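Local atomic coordinates of MlnE (Bacillus amyloliquefaciens subsp. plantarum, PDB entry 5D2E), a protein that carries at its N-terminus a B-type ketoreductase of the macrolactin assembly line, which binds NADP and probably reduces beta-keto groups of the growing polyketide. Residues 195-198 / 199-203; 160-164 / 165-169. All coordinates share one frame; numbering follows the deposited sequence.

Contact 1. Residues 195-198 / 199-203; sequences LKTV and QAENP
Two first torsions place T197 beside E201, one turn further along the same helix: OG1 of T197 stands trans to its own backbone N (chi1 154°), while CG of E201 swings back beside its backbone N (chi1 -67°) and the chain beyond is fully extended. The two side chains therefore run side by side and point the same way, with T197 OG1 and E201 OE2 3.5 Å apart. Each end has a polar partner beyond the helix. E201 OE2 accepts from G417 N and OE1 from I369 N, so both carboxylate oxygens are held by backbone amides, which would tend to stabilise the negative charge; T197 OG1 makes a weak hydrogen bond to N415 O. At its root the glutamate hugs the preceding turn, CG of E201 lying 3.4 Å from T197 O.

That carbonyl belongs to a run of four i-to-i+4 bonds that extends to the helix end: Q199 N to L195 O, A200 N to K196 O, E201 N to T197 O and N202 N to V198 O, the last at 2.7 Å. N202 supplies this final bond although its own backbone has already left the helical region, and its OD1 accepts from N204 N just beyond. On another side of the turn, L195 and V198 pack on C207 of strand 205-214. The turn thus joins its own sheet to loops of the NADP-binding half, which hold T197 and E201. It is the C-terminal turn of the helix in the beta-alpha-beta unit 171-180, 186-201, 205-214, typical of a Rossmann-like fold.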
# COMPACT_ATOMS: atom_id res chain seq x y z
N LEU A 195 -3.91 -8.63 3.12
CA LEU A 195 -4.59 -9.92 2.99
C LEU A 195 -3.82 -10.91 2.12
O LEU A 195 -3.81 -12.14 2.39
CB LEU A 195 -6.00 -9.74 2.39
CG LEU A 195 -6.97 -8.91 3.24
CD1 LEU A 195 -8.23 -8.56 2.48
CD2 LEU A 195 -7.32 -9.69 4.50
N LYS A 196 -3.22 -10.42 1.07
CA LYS A 196 -2.42 -11.29 0.19
C LYS A 196 -1.29 -11.88 1.02
O LYS A 196 -0.93 -13.02 0.83
CB LYS A 196 -1.76 -10.50 -0.93
CG LYS A 196 -2.67 -10.19 -2.08
CD LYS A 196 -1.83 -9.40 -3.09
CE LYS A 196 -2.41 -9.52 -4.46
NZ LYS A 196 -1.98 -8.29 -5.15
N THR A 197 -0.75 -11.10 1.94
CA THR A 197 0.37 -11.68 2.75
C THR A 197 -0.13 -12.61 3.86
O THR A 197 0.48 -13.63 4.10
CB THR A 197 1.59 -10.75 3.02
OG1 THR A 197 2.37 -11.06 4.26
CG2 THR A 197 1.35 -9.35 2.73
N VAL A 198 -1.30 -12.32 4.45
CA VAL A 198 -1.93 -13.31 5.38
C VAL A 198 -2.08 -14.65 4.66
O VAL A 198 -1.76 -15.73 5.21
CB VAL A 198 -3.30 -12.81 5.87
CG1 VAL A 198 -4.11 -13.91 6.52
CG2 VAL A 198 -3.09 -11.61 6.79
N GLN A 199 -2.60 -14.60 3.44
CA GLN A 199 -2.81 -15.80 2.69
C GLN A 199 -1.46 -16.54 2.41
O GLN A 199 -1.42 -17.75 2.42
CB GLN A 199 -3.54 -15.53 1.40
CG GLN A 199 -4.06 -16.80 0.75
CD GLN A 199 -5.07 -16.63 -0.37
OE1 GLN A 199 -5.14 -17.43 -1.26
NE2 GLN A 199 -5.81 -15.60 -0.35
N ALA A 200 -0.38 -15.79 2.16
CA ALA A 200 0.93 -16.43 1.91
C ALA A 200 1.44 -17.07 3.20
O ALA A 200 2.05 -18.12 3.17
CB ALA A 200 1.92 -15.41 1.40
N GLU A 201 1.16 -16.45 4.35
CA GLU A 201 1.53 -16.99 5.63
C GLU A 201 0.67 -18.14 6.07
O GLU A 201 1.17 -19.03 6.76
CB GLU A 201 1.49 -15.91 6.69
CG GLU A 201 2.55 -14.86 6.47
CD GLU A 201 2.53 -13.76 7.50
OE1 GLU A 201 1.81 -13.86 8.56
OE2 GLU A 201 3.24 -12.76 7.23
N ASN A 202 -0.63 -18.11 5.77
CA ASN A 202 -1.52 -19.22 6.10
C ASN A 202 -2.41 -19.57 4.93
O ASN A 202 -3.51 -19.01 4.76
CB ASN A 202 -2.30 -18.99 7.38
CG ASN A 202 -3.20 -20.20 7.70
OD1 ASN A 202 -3.16 -21.23 7.02
ND2 ASN A 202 -4.09 -20.04 8.69
N PRO A 203 -1.94 -20.52 4.08
CA PRO A 203 -2.68 -20.77 2.86
C PRO A 203 -4.06 -21.39 3.06
O PRO A 203 -4.83 -21.43 2.14
CB PRO A 203 -1.79 -21.74 2.07
CG PRO A 203 -0.43 -21.54 2.61
CD PRO A 203 -0.61 -21.16 4.07

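Contact 2. Residues 160-164 / 165-169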
# COMPACT_ATOMS: atom_id res chain seq x y z
N GLN A 160 -4.90 -12.88 14.19
CA GLN A 160 -4.07 -13.39 15.22
C GLN A 160 -4.88 -14.26 16.21
O GLN A 160 -4.43 -15.32 16.61
CB GLN A 160 -3.34 -12.28 15.90
CG GLN A 160 -2.12 -12.76 16.62
CD GLN A 160 -1.32 -11.62 17.25
OE1 GLN A 160 -1.76 -11.03 18.24
NE2 GLN A 160 -0.09 -11.38 16.73
N ALA A 161 -6.03 -13.75 16.64
CA ALA A 161 -6.91 -14.49 17.55
C ALA A 161 -7.37 -15.76 16.90
O ALA A 161 -7.40 -16.81 17.59
CB ALA A 161 -8.12 -13.64 17.94
N PHE A 162 -7.79 -15.71 15.62
CA PHE A 162 -8.26 -16.93 14.98
C PHE A 162 -7.18 -18.00 14.95
O PHE A 162 -7.50 -19.19 15.14
CB PHE A 162 -8.72 -16.72 13.55
CG PHE A 162 -10.08 -16.09 13.42
CD1 PHE A 162 -10.77 -15.59 14.52
CD2 PHE A 162 -10.63 -15.93 12.14
CE1 PHE A 162 -12.02 -15.03 14.35
CE2 PHE A 162 -11.86 -15.35 11.98
CZ PHE A 162 -12.54 -14.91 13.11
N MET A 163 -5.94 -17.59 14.69
CA MET A 163 -4.89 -18.62 14.60
C MET A 163 -4.55 -19.11 15.98
O MET A 163 -4.35 -20.33 16.16
CB MET A 163 -3.68 -18.11 13.81
CG MET A 163 -4.06 -17.98 12.33
SD MET A 163 -2.67 -17.51 11.26
CE MET A 163 -2.48 -15.87 11.90
N ALA A 164 -4.48 -18.20 16.95
CA ALA A 164 -4.08 -18.61 18.26
C ALA A 164 -5.08 -19.56 18.89
O ALA A 164 -4.70 -20.44 19.65
CB ALA A 164 -3.88 -17.41 19.19
N ASN A 165 -6.37 -19.35 18.63
CA ASN A 165 -7.43 -20.19 19.21
C ASN A 165 -7.88 -21.30 18.27
O ASN A 165 -8.85 -21.99 18.55
CB ASN A 165 -8.62 -19.29 19.58
CG ASN A 165 -8.25 -18.28 20.64
OD1 ASN A 165 -7.80 -18.67 21.68
ND2 ASN A 165 -8.28 -17.03 20.34
N LYS A 166 -7.23 -21.43 17.12
CA LYS A 166 -7.52 -22.45 16.13
C LYS A 166 -9.02 -22.58 15.77
O LYS A 166 -9.58 -23.68 15.70
CB LYS A 166 -6.96 -23.79 16.62
CG LYS A 166 -5.43 -23.76 16.75
CD LYS A 166 -4.87 -25.15 16.55
CE LYS A 166 -3.55 -25.29 17.29
NZ LYS A 166 -2.78 -26.43 16.69
N LEU A 167 -9.66 -21.43 15.55
CA LEU A 167 -11.07 -21.42 15.35
C LEU A 167 -11.45 -22.00 13.98
O LEU A 167 -12.44 -22.70 13.87
CB LEU A 167 -11.58 -20.02 15.56
CG LEU A 167 -13.05 -19.88 15.24
CD1 LEU A 167 -13.77 -20.54 16.41
CD2 LEU A 167 -13.49 -18.44 15.09
N CYS A 168 -10.60 -21.75 12.96
CA CYS A 168 -10.86 -22.05 11.58
C CYS A 168 -9.72 -22.80 10.95
O CYS A 168 -8.77 -22.22 10.43
CB CYS A 168 -11.08 -20.75 10.78
SG CYS A 168 -12.37 -19.64 11.43
N PRO A 169 -9.84 -24.11 10.89
CA PRO A 169 -8.87 -24.89 10.11
C PRO A 169 -8.75 -24.40 8.66
O PRO A 169 -7.66 -24.41 8.10
CB PRO A 169 -9.42 -26.32 10.18
CG PRO A 169 -10.25 -26.34 11.44
CD PRO A 169 -10.81 -24.94 11.61
O HOH W 1 -7.98 -20.37 12.78
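The phenyl ring of F162 receives L167 over one face: CD2 of the leucine sits 4.1 Å from the ring centroid and 23° off the normal, a CH-pi contact displaced toward the rim, where F162 CE1 is the nearest carbon at 3.8 Å. C168 SG approaches the same side of the ring plane obliquely, 4.7 Å from the centroid, as a sulfur-aromatic contact. The leucine gets there because its CG lies trans to the backbone N (chi1 175°), which carries the branch back across the phenylalanine.

The backbone turn between these side chains closes helix 141-164. N165 N donates to A161 O at 2.9 Å, and the side-chain ND2 of N165 adds a weak, bent bond to the same oxygen; its stronger partner is D112 OD1. K166 then takes a positive phi (49°) and gives a weak bond from its N to M163 O, while L167 N reaches F162 O at 3.1 Å. Together these features define a Schellman motif. F162 O is gripped a second time by a water that donates to it at 2.7 Å and accepts from C168 N at 3.0 Å, so the water links the carbonyl of F162 to the amide of C168, just past the Schellman turn.

Beyond the two segments, A161 touches Y111, and F162 and N165 touch C115, of helix 108-120, while L167 touches R119. M163 instead meets N202, I369 and I370. The turn thus ends helix 141-164 alongside helix 108-120 and leads the chain into strand 171-180.

Both contacts are C-terminal helix ends in the N-terminal Rossmann-like half of the ketoreductase, contact 2 preceding contact 1 along the chain, and their centres lie 14 Å apart. They meet directly where N202 ND2 packs 3.9 Å from M163 SD, and L195 and V198 of contact 1 also touch F159, just before contact 2 on helix 141-164. I369, already a partner of E201, also accepts through its O from Q160 NE2 of contact 2. Contact 1 approaches the cofactor half: the T197 side chain is about 8 Å from that of the NADP-binding Y421 and about 14 Å from the bound NADP, whereas contact 2 lies away from the NADP site.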